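Local coordinates for DNA processing protein DprA (Streptococcus pneumoniae, PDB 3UQZ) that binds single-stranded DNA cooperatively, shields it from nucleases and helps load the RecA recombinase onto it during natural transformation, at residues Q20-L25 with A91-F96; P72-L77 with L95-N100; W83-I88 with N209-G214; S14-Q19 with A50-R55. All blocks are in the same frame, centred on the assembly; numbering follows the deposited sequence.

Contact 1. Residues Q20-L25 with A91-F96; sequences QILKVL and APVLLF
In Ile21 the branch methyl CG2 lies anti to the backbone N and CG1 anti to the carbonyl carbon (chi1 -61°), so CG2 is the carbon that meets the segment 91-96. Leu25 has the same first torsion, -62°, with CG anti to the carbonyl carbon, and extends CD1 forward from one turn further along the helix. Val93, whose CB points at the helix, receives both. Its CG1 lies 3.8 Å from Ile21 CG2, the two side chains standing roughly perpendicular. The other branch, CG2, comes within 3.5 Å of Leu25 CD1 at a slant and also touches Ile21 CG2. Leu22 runs past Val93 in the opposite direction; its CG is 4.0 Å from Val93 CG2, while its CD1 reaches the backbone of Ala91 and lies 3.4 Å from Ala91 O. The helix belongs to the sterile alpha motif (SAM) domain, and Val93 sits just ahead of strand 94-99 of the Rossmann-fold domain, so the contact is part of the joint between the two domains. No hydrogen bond links residues 20-25 to 91-96; aliphatic side chains meet, with Leu22 also resting on the Ala91 backbone. Polar fastening comes from the start of the same helix, where the amide of Asn18 accepts from Val93 N and donates to Ala91 O. Ile8 of helix 5-13 also packs on Val93, and Lys12 of that helix touches Ile21. The i, i+4 bond from Leu25 N to Ile21 O (2.9 Å) is part of the helix that turns both side chains toward Val93.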
# COMPACT_ATOMS: atom_id res chain seq x y z
N GLN A 20 30.55 22.17 10.46
CA GLN A 20 31.55 22.99 11.16
C GLN A 20 31.17 24.47 11.17
O GLN A 20 31.27 25.11 12.22
CB GLN A 20 32.96 22.77 10.59
CG GLN A 20 33.55 21.42 11.00
CD GLN A 20 34.78 21.02 10.20
OE1 GLN A 20 35.05 21.51 9.09
NE2 GLN A 20 35.52 20.06 10.75
N ILE A 21 30.67 25.01 10.02
CA ILE A 21 30.22 26.41 9.91
C ILE A 21 28.96 26.64 10.76
O ILE A 21 28.82 27.69 11.39
CB ILE A 21 30.10 26.89 8.44
CG1 ILE A 21 31.47 26.80 7.73
CG2 ILE A 21 29.52 28.32 8.35
CD1 ILE A 21 31.44 26.51 6.33
N LEU A 22 28.06 25.63 10.81
CA LEU A 22 26.86 25.66 11.63
C LEU A 22 27.20 25.85 13.11
O LEU A 22 26.56 26.67 13.75
CB LEU A 22 26.00 24.41 11.41
CG LEU A 22 24.75 24.60 10.55
CD1 LEU A 22 24.23 23.27 10.05
CD2 LEU A 22 23.66 25.38 11.29
N LYS A 23 28.23 25.13 13.64
CA LYS A 23 28.72 25.28 15.02
C LYS A 23 29.21 26.71 15.27
O LYS A 23 28.85 27.30 16.28
CB LYS A 23 29.86 24.29 15.33
CG LYS A 23 29.41 22.87 15.59
CD LYS A 23 30.59 22.00 16.00
CE LYS A 23 30.21 20.54 16.01
NZ LYS A 23 30.26 19.92 14.65
N VAL A 24 30.01 27.26 14.31
CA VAL A 24 30.57 28.61 14.38
C VAL A 24 29.45 29.64 14.46
O VAL A 24 29.47 30.49 15.35
CB VAL A 24 31.56 28.89 13.21
CG1 VAL A 24 31.99 30.35 13.16
CG2 VAL A 24 32.78 27.97 13.27
N LEU A 25 28.45 29.53 13.56
CA LEU A 25 27.32 30.47 13.51
C LEU A 25 26.42 30.42 14.73
O LEU A 25 25.88 31.45 15.13
CB LEU A 25 26.52 30.36 12.20
CG LEU A 25 27.28 30.67 10.91
CD1 LEU A 25 26.45 30.33 9.71
CD2 LEU A 25 27.74 32.14 10.84
N ALA A 91 21.51 21.52 8.19
CA ALA A 91 20.80 22.47 7.32
C ALA A 91 21.81 23.25 6.46
O ALA A 91 22.86 23.65 6.98
CB ALA A 91 19.98 23.42 8.17
N PRO A 92 21.58 23.43 5.14
CA PRO A 92 22.55 24.18 4.31
C PRO A 92 22.81 25.56 4.90
O PRO A 92 21.88 26.29 5.25
CB PRO A 92 21.89 24.26 2.92
CG PRO A 92 20.49 23.92 3.14
CD PRO A 92 20.42 23.00 4.33
N VAL A 93 24.07 25.86 5.10
CA VAL A 93 24.51 27.11 5.70
C VAL A 93 24.45 28.31 4.71
O VAL A 93 24.15 29.43 5.12
CB VAL A 93 25.86 26.89 6.40
CG1 VAL A 93 27.05 27.42 5.62
CG2 VAL A 93 25.83 27.39 7.83
N LEU A 94 24.66 28.04 3.41
CA LEU A 94 24.63 29.03 2.33
C LEU A 94 24.07 28.37 1.06
O LEU A 94 24.48 27.26 0.72
CB LEU A 94 26.05 29.60 2.09
CG LEU A 94 26.26 30.62 0.95
CD1 LEU A 94 25.83 32.00 1.36
CD2 LEU A 94 27.71 30.64 0.51
N LEU A 95 23.13 29.05 0.38
CA LEU A 95 22.50 28.59 -0.86
C LEU A 95 22.54 29.66 -1.94
O LEU A 95 22.10 30.79 -1.71
CB LEU A 95 21.03 28.14 -0.67
CG LEU A 95 20.77 26.80 0.05
CD1 LEU A 95 19.33 26.71 0.51
CD2 LEU A 95 21.12 25.62 -0.82
N PHE A 96 23.06 29.30 -3.11
CA PHE A 96 23.09 30.15 -4.30
C PHE A 96 21.82 29.85 -5.06
O PHE A 96 21.34 28.72 -5.02
CB PHE A 96 24.30 29.84 -5.17
CG PHE A 96 25.61 30.19 -4.52
CD1 PHE A 96 26.11 31.49 -4.59
CD2 PHE A 96 26.35 29.23 -3.86
CE1 PHE A 96 27.34 31.81 -4.00
CE2 PHE A 96 27.57 29.55 -3.26
CZ PHE A 96 28.06 30.84 -3.35

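Contact 2. Residues P72-L77 with L95-N100; sequences PSFSIL and LFYKGN
The ring of Tyr97 stands roughly perpendicular to the side chain of Pro72, with Pro72 CG over one face, 3.9 Å from the ring centroid, in a CH-pi contact. The pair sits at one end of an antiparallel ladder between strands 73-75 and 94-99, at the margin of the mixed sheet of the Rossmann-fold domain. Phe74 and Leu95 form its hydrogen-bonded pair and run alongside each other on the same face of the sheet; Leu95 CB is over one face of the Phe74 ring and Leu95 CD1 is 3.9 Å from Phe74 CZ. At the ring's edge, Tyr97 CD2 approaches near the plane. In both Phe74 and Tyr97, CG sits between N and the carbonyl carbon (chi1 68° and 73°), and the two side chains meet almost squarely. On the opposite face of the sheet Ser73 and Phe96 make the non-hydrogen-bonded pair, and the Phe96 ring meets Tyr9 of helix 5-13 edge-to-face. Leu191 of strand 189-192 touches both Phe74 and Tyr97. Three backbone bonds hold the ladder: Leu95 N to Phe74 O runs nearly along the carbonyl axis, Phe74 N meets Leu95 O in the carbonyl plane, and Tyr97 N reaches Pro72 O at 3.1 Å from above that carbonyl's plane.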
# COMPACT_ATOMS: atom_id res chain seq x y z
N PRO A 72 23.40 35.21 -7.24
CA PRO A 72 23.00 35.69 -5.90
C PRO A 72 22.91 34.55 -4.88
O PRO A 72 22.97 33.38 -5.25
CB PRO A 72 21.63 36.35 -6.14
CG PRO A 72 21.12 35.72 -7.37
CD PRO A 72 22.31 35.40 -8.22
N SER A 73 22.79 34.90 -3.59
CA SER A 73 22.74 33.92 -2.51
C SER A 73 22.01 34.43 -1.29
O SER A 73 21.63 35.60 -1.23
CB SER A 73 24.16 33.49 -2.13
OG SER A 73 24.99 34.60 -1.81
N PHE A 74 21.78 33.52 -0.33
CA PHE A 74 21.18 33.77 0.98
C PHE A 74 21.70 32.70 1.94
O PHE A 74 22.03 31.59 1.50
CB PHE A 74 19.64 33.83 0.95
CG PHE A 74 18.91 32.54 0.64
CD1 PHE A 74 18.45 31.72 1.67
CD2 PHE A 74 18.67 32.15 -0.68
CE1 PHE A 74 17.79 30.51 1.39
CE2 PHE A 74 18.01 30.95 -0.96
CZ PHE A 74 17.57 30.14 0.08
N SER A 75 21.84 33.04 3.22
CA SER A 75 22.37 32.13 4.24
C SER A 75 21.36 31.89 5.35
O SER A 75 20.34 32.58 5.42
CB SER A 75 23.67 32.68 4.82
OG SER A 75 23.44 33.83 5.63
N ILE A 76 21.70 30.96 6.27
CA ILE A 76 20.91 30.64 7.45
C ILE A 76 20.76 31.87 8.40
O ILE A 76 19.93 31.84 9.30
CB ILE A 76 21.48 29.35 8.13
CG1 ILE A 76 20.42 28.65 9.04
CG2 ILE A 76 22.81 29.61 8.84
CD1 ILE A 76 20.58 27.12 9.19
N LEU A 77 21.56 32.94 8.18
CA LEU A 77 21.52 34.19 8.95
C LEU A 77 20.46 35.16 8.43
O LEU A 77 19.97 36.00 9.18
CB LEU A 77 22.91 34.89 8.97
CG LEU A 77 24.12 34.10 9.57
CD1 LEU A 77 25.42 34.90 9.44
CD2 LEU A 77 23.90 33.69 11.05
N LEU A 95 23.13 29.05 0.38
CA LEU A 95 22.50 28.59 -0.86
C LEU A 95 22.54 29.66 -1.94
O LEU A 95 22.10 30.79 -1.71
CB LEU A 95 21.03 28.14 -0.67
CG LEU A 95 20.77 26.80 0.05
CD1 LEU A 95 19.33 26.71 0.51
CD2 LEU A 95 21.12 25.62 -0.82
N PHE A 96 23.06 29.30 -3.11
CA PHE A 96 23.09 30.15 -4.30
C PHE A 96 21.82 29.85 -5.06
O PHE A 96 21.34 28.72 -5.02
CB PHE A 96 24.30 29.84 -5.17
CG PHE A 96 25.61 30.19 -4.52
CD1 PHE A 96 26.11 31.49 -4.59
CD2 PHE A 96 26.35 29.23 -3.86
CE1 PHE A 96 27.34 31.81 -4.00
CE2 PHE A 96 27.57 29.55 -3.26
CZ PHE A 96 28.06 30.84 -3.35
N TYR A 97 21.26 30.87 -5.73
CA TYR A 97 20.01 30.71 -6.46
C TYR A 97 19.98 31.45 -7.78
O TYR A 97 20.77 32.36 -8.04
CB TYR A 97 18.81 31.10 -5.57
CG TYR A 97 18.66 32.58 -5.33
CD1 TYR A 97 17.86 33.37 -6.15
CD2 TYR A 97 19.30 33.19 -4.25
CE1 TYR A 97 17.72 34.73 -5.92
CE2 TYR A 97 19.17 34.56 -4.01
CZ TYR A 97 18.38 35.33 -4.85
OH TYR A 97 18.23 36.67 -4.61
N LYS A 98 19.02 31.04 -8.60
CA LYS A 98 18.71 31.57 -9.91
C LYS A 98 17.19 31.55 -10.00
O LYS A 98 16.58 30.48 -9.99
CB LYS A 98 19.36 30.68 -10.99
CG LYS A 98 19.22 31.22 -12.40
CD LYS A 98 20.49 31.85 -12.92
CE LYS A 98 20.33 32.29 -14.37
NZ LYS A 98 19.24 33.30 -14.55
N GLY A 99 16.58 32.72 -9.97
CA GLY A 99 15.14 32.85 -10.06
C GLY A 99 14.49 33.68 -8.96
O GLY A 99 15.11 34.56 -8.36
N ASN A 100 13.21 33.38 -8.72
CA ASN A 100 12.34 34.07 -7.79
C ASN A 100 12.30 33.42 -6.41
O ASN A 100 11.76 32.32 -6.26
CB ASN A 100 10.93 34.20 -8.40
CG ASN A 100 9.95 35.05 -7.63
OD1 ASN A 100 10.31 35.89 -6.79
ND2 ASN A 100 8.69 34.87 -7.96

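Contact 3. Residues W83-I88 with N209-G214; sequences WDLSEI and NRIIAG
Ile88, two residues beyond the short, weakly bonded helix 83-86, directs its CB at helix 204-215. From CB the side chain divides. CG2, anti to the carbonyl carbon, rests on the backbone of Gly214, 3.6 Å from its CA. CG1 is tucked between the backbone N and the carbonyl carbon (chi1 67°) and carries CD1 to the aliphatic stem of Arg210, where Ile88 CD1 lies 3.5 Å from Arg210 CG and 4.0 Å from Arg210 CD. The isoleucine meets that stem nearly perpendicularly. Leu85, three residues earlier, has CG anti to the backbone N and lays CD1 along the same helix; Leu85 CD1 is 4.1 Å from Ile211 CG2 and 3.9 Å from Gly214 C. Gly214, without a side chain, is thus met at its backbone by Ile88 CG2 and Leu85 CD1. The helix lies on the sheet of the Rossmann-fold domain, with Ile211 against Val164 of strand 161-164, and Leu85 and Ile211 both touch Leu95 of strand 94-99. The polar groups have partners outside the two segments: the Arg210 guanidinium forms a salt bridge with Glu193 and donates to Asp90 O, and Asp84 is paired with Arg217. Although Leu85 N is 3.4 Å from Gly214 O, the angle is too poor for a hydrogen bond; Leu85 CA makes a CA-H...O contact with that oxygen. Direct attachment is therefore mainly aliphatic, while Arg242 NH2 ties a carbonyl of each segment from outside, bonding to Gly214 O and weakly to Asp84 O.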
# COMPACT_ATOMS: atom_id res chain seq x y z
N TRP A 83 12.06 28.42 7.47
CA TRP A 83 12.08 27.83 8.80
C TRP A 83 12.04 26.32 8.84
O TRP A 83 12.64 25.74 9.73
CB TRP A 83 10.99 28.45 9.69
CG TRP A 83 11.26 29.86 10.14
CD1 TRP A 83 12.36 30.63 9.87
CD2 TRP A 83 10.41 30.67 10.97
NE1 TRP A 83 12.23 31.86 10.46
CE2 TRP A 83 11.05 31.91 11.15
CE3 TRP A 83 9.16 30.45 11.60
CZ2 TRP A 83 10.50 32.93 11.95
CZ3 TRP A 83 8.63 31.45 12.39
CH2 TRP A 83 9.29 32.67 12.56
N ASP A 84 11.34 25.67 7.89
CA ASP A 84 11.28 24.21 7.85
C ASP A 84 12.65 23.62 7.53
O ASP A 84 13.03 22.62 8.14
CB ASP A 84 10.25 23.72 6.82
CG ASP A 84 8.80 23.89 7.25
OD1 ASP A 84 8.46 23.49 8.39
OD2 ASP A 84 7.99 24.37 6.42
N LEU A 85 13.40 24.24 6.59
CA LEU A 85 14.75 23.81 6.22
C LEU A 85 15.76 23.98 7.37
O LEU A 85 16.66 23.16 7.51
CB LEU A 85 15.21 24.53 4.92
CG LEU A 85 16.55 24.09 4.30
CD1 LEU A 85 16.56 22.61 3.89
CD2 LEU A 85 16.92 24.98 3.14
N SER A 86 15.59 25.01 8.21
CA SER A 86 16.47 25.28 9.36
C SER A 86 16.39 24.19 10.43
O SER A 86 17.35 24.03 11.19
CB SER A 86 16.13 26.63 9.98
OG SER A 86 14.87 26.57 10.63
N GLU A 87 15.26 23.45 10.49
CA GLU A 87 15.00 22.40 11.48
C GLU A 87 15.70 21.07 11.22
O GLU A 87 15.73 20.22 12.11
CB GLU A 87 13.50 22.16 11.64
CG GLU A 87 12.71 23.34 12.19
CD GLU A 87 11.23 23.18 11.90
OE1 GLU A 87 10.50 24.19 12.01
OE2 GLU A 87 10.81 22.06 11.54
N ILE A 88 16.23 20.86 10.01
CA ILE A 88 16.89 19.60 9.68
C ILE A 88 18.29 19.51 10.24
O ILE A 88 18.91 20.53 10.54
CB ILE A 88 16.85 19.26 8.16
CG1 ILE A 88 17.69 20.24 7.31
CG2 ILE A 88 15.43 19.12 7.64
CD1 ILE A 88 18.43 19.64 6.19
N ASN A 209 19.51 15.94 -1.89
CA ASN A 209 18.25 15.31 -1.48
C ASN A 209 17.77 15.72 -0.09
O ASN A 209 16.56 15.81 0.14
CB ASN A 209 18.33 13.80 -1.59
CG ASN A 209 18.41 13.29 -3.01
OD1 ASN A 209 17.86 13.87 -3.95
ND2 ASN A 209 19.06 12.16 -3.17
N ARG A 210 18.71 15.96 0.83
CA ARG A 210 18.48 16.41 2.21
C ARG A 210 17.72 17.77 2.19
O ARG A 210 16.80 17.96 2.98
CB ARG A 210 19.83 16.47 2.95
CG ARG A 210 20.07 17.70 3.83
CD ARG A 210 21.51 17.87 4.29
NE ARG A 210 22.37 18.21 3.15
CZ ARG A 210 23.05 19.34 3.03
NH1 ARG A 210 23.03 20.24 3.99
NH2 ARG A 210 23.78 19.56 1.94
N ILE A 211 18.09 18.67 1.23
CA ILE A 211 17.48 19.99 1.02
C ILE A 211 16.07 19.83 0.43
O ILE A 211 15.15 20.49 0.91
CB ILE A 211 18.39 20.93 0.17
CG1 ILE A 211 19.80 21.05 0.78
CG2 ILE A 211 17.74 22.32 -0.03
CD1 ILE A 211 20.87 21.59 -0.17
N ILE A 212 15.90 18.97 -0.62
CA ILE A 212 14.61 18.68 -1.25
C ILE A 212 13.59 18.28 -0.17
O ILE A 212 12.53 18.89 -0.09
CB ILE A 212 14.71 17.59 -2.36
CG1 ILE A 212 15.56 18.07 -3.56
CG2 ILE A 212 13.31 17.13 -2.83
CD1 ILE A 212 15.89 17.02 -4.55
N ALA A 213 13.95 17.30 0.68
CA ALA A 213 13.10 16.82 1.77
C ALA A 213 12.90 17.90 2.84
O ALA A 213 11.76 18.17 3.20
CB ALA A 213 13.69 15.56 2.38
N GLY A 214 14.00 18.52 3.29
CA GLY A 214 14.01 19.56 4.32
C GLY A 214 13.15 20.78 4.06
O GLY A 214 12.57 21.34 4.99

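Contact 4. Residues S14-Q19 with A50-R55; sequences SGLTNQ and AVFMER
Three side-chain carbons, two from Leu16 and one from Ser14, meet the ring of Phe52. Leu16 CD1 stands over one face, 4.0 Å from the ring centroid and 28° off the normal, a CH-pi contact, and Leu16 CD2 continues across toward CE1 and CZ. Ser14 CB approaches the same ring obliquely, 3.6 Å from Phe52 CD1. One turn along helix 49-58, Arg55 bends at chi3 (60°) and brings its guanidinium flat over the backbone of Ser14 and Gly15. Ser14 O then lies over one face, toward the rim; although it is 3.4 Å from Arg55 NE, the geometry makes no hydrogen bond.

The backbone turn that presents these groups is a Schellman motif at the end of helix 5-13. Gly15 has the positive phi (111°) of that motif and passes close to Arg55 NH1. Ser14 OG is turned back to Lys10 O of the preceding helix, so its methylene can face the aromatic ring. Arg55 NH2 has a weak bond to Lys13 O, and Thr17 follows as the N-cap of helix 18-28.

Leu11 of helix 5-13 touches both Leu16 and Phe52, while Leu37, Ile40 and Ala41 of helix 37-43 also pack on Phe52. The contact therefore seats helix 49-58 on the link between helices 5-13 and 18-28 within the SAM domain, while Asn18, further along 14-19, reaches the residues leading into strand 94-99.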
# COMPACT_ATOMS: atom_id res chain seq x y z
N SER A 14 38.00 27.43 2.59
CA SER A 14 39.17 27.23 3.44
C SER A 14 39.22 25.81 3.99
O SER A 14 40.21 25.43 4.62
CB SER A 14 39.19 28.25 4.57
OG SER A 14 39.10 29.58 4.09
N GLY A 15 38.16 25.04 3.75
CA GLY A 15 38.07 23.64 4.14
C GLY A 15 37.08 23.29 5.24
O GLY A 15 37.06 22.15 5.69
N LEU A 16 36.26 24.26 5.67
CA LEU A 16 35.28 24.00 6.72
C LEU A 16 34.02 23.35 6.15
O LEU A 16 33.52 23.79 5.10
CB LEU A 16 34.95 25.30 7.48
CG LEU A 16 35.55 25.49 8.89
CD1 LEU A 16 37.00 25.00 8.98
CD2 LEU A 16 35.43 26.94 9.35
N THR A 17 33.53 22.29 6.80
CA THR A 17 32.31 21.59 6.39
C THR A 17 31.10 22.40 6.83
O THR A 17 31.21 23.24 7.73
CB THR A 17 32.21 20.17 6.98
OG1 THR A 17 32.05 20.25 8.39
CG2 THR A 17 33.39 19.29 6.61
N ASN A 18 29.94 22.13 6.21
CA ASN A 18 28.68 22.78 6.55
C ASN A 18 28.35 22.64 8.03
O ASN A 18 27.95 23.63 8.66
CB ASN A 18 27.56 22.19 5.71
CG ASN A 18 26.31 22.98 5.78
OD1 ASN A 18 26.11 23.90 5.00
ND2 ASN A 18 25.45 22.64 6.74
N GLN A 19 28.54 21.43 8.61
CA GLN A 19 28.31 21.21 10.04
C GLN A 19 29.26 22.07 10.88
O GLN A 19 28.82 22.66 11.87
CB GLN A 19 28.46 19.73 10.43
CG GLN A 19 27.14 19.04 10.77
CD GLN A 19 26.30 19.73 11.83
OE1 GLN A 19 26.81 20.32 12.79
NE2 GLN A 19 24.99 19.66 11.67
N ALA A 50 45.45 25.09 12.27
CA ALA A 50 46.56 25.78 11.61
C ALA A 50 46.46 25.67 10.09
O ALA A 50 46.77 26.64 9.39
CB ALA A 50 47.89 25.20 12.08
N VAL A 51 45.98 24.50 9.58
CA VAL A 51 45.82 24.26 8.14
C VAL A 51 44.64 25.04 7.58
O VAL A 51 44.71 25.54 6.46
CB VAL A 51 45.89 22.77 7.70
CG1 VAL A 51 44.51 22.11 7.67
CG2 VAL A 51 46.56 22.65 6.34
N PHE A 52 43.56 25.17 8.39
CA PHE A 52 42.39 25.95 7.99
C PHE A 52 42.78 27.44 7.86
O PHE A 52 42.49 28.06 6.83
CB PHE A 52 41.21 25.75 8.98
CG PHE A 52 40.31 26.96 9.12
CD1 PHE A 52 39.49 27.37 8.07
CD2 PHE A 52 40.30 27.71 10.29
CE1 PHE A 52 38.68 28.49 8.20
CE2 PHE A 52 39.49 28.84 10.41
CZ PHE A 52 38.68 29.22 9.37
N MSE A 53 43.43 27.99 8.90
CA MSE A 53 43.87 29.39 8.97
C MSE A 53 44.84 29.72 7.84
O MSE A 53 44.69 30.77 7.21
CB MSE A 53 44.48 29.69 10.33
CG MSE A 53 43.47 29.62 11.46
SE MSE A 53 44.18 30.34 13.12
CE MSE A 53 44.24 32.23 12.50
N GLU A 54 45.78 28.79 7.54
CA GLU A 54 46.75 28.90 6.44
C GLU A 54 45.97 29.09 5.16
O GLU A 54 46.12 30.13 4.52
CB GLU A 54 47.64 27.64 6.37
CG GLU A 54 48.78 27.73 5.37
CD GLU A 54 49.56 26.44 5.17
OE1 GLU A 54 48.98 25.47 4.64
OE2 GLU A 54 50.76 26.42 5.52
N ARG A 55 45.08 28.12 4.82
CA ARG A 55 44.22 28.13 3.63
C ARG A 55 43.38 29.40 3.51
O ARG A 55 43.30 29.96 2.42
CB ARG A 55 43.32 26.88 3.60
CG ARG A 55 44.08 25.60 3.25
CD ARG A 55 43.15 24.43 3.05
NE ARG A 55 42.20 24.66 1.96
CZ ARG A 55 41.27 23.79 1.59
NH1 ARG A 55 41.16 22.62 2.19
NH2 ARG A 55 40.43 24.09 0.60

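How the contacts relate
Contacts 1 and 3 are buried and mainly aliphatic, without a hydrogen bond between their segments; contact 2 is partly buried and is the one built on backbone bonds. Contact 4, largely buried but with exposed residues at its rim, also lacks direct hydrogen bonds and sets an aromatic ring and, on the same helix, an arginine against the 14-19 turn. It lies within the SAM domain and shares helix 18-28 with contact 1, which bridges to the Rossmann-fold domain; Asn18 ties the two. Contacts 1 and 2 share strand 94-99, and Leu25 packs on Ile76. Contact 3 packs against the same strand from the side of helix 204-215. Contacts 2 and 4 do not touch.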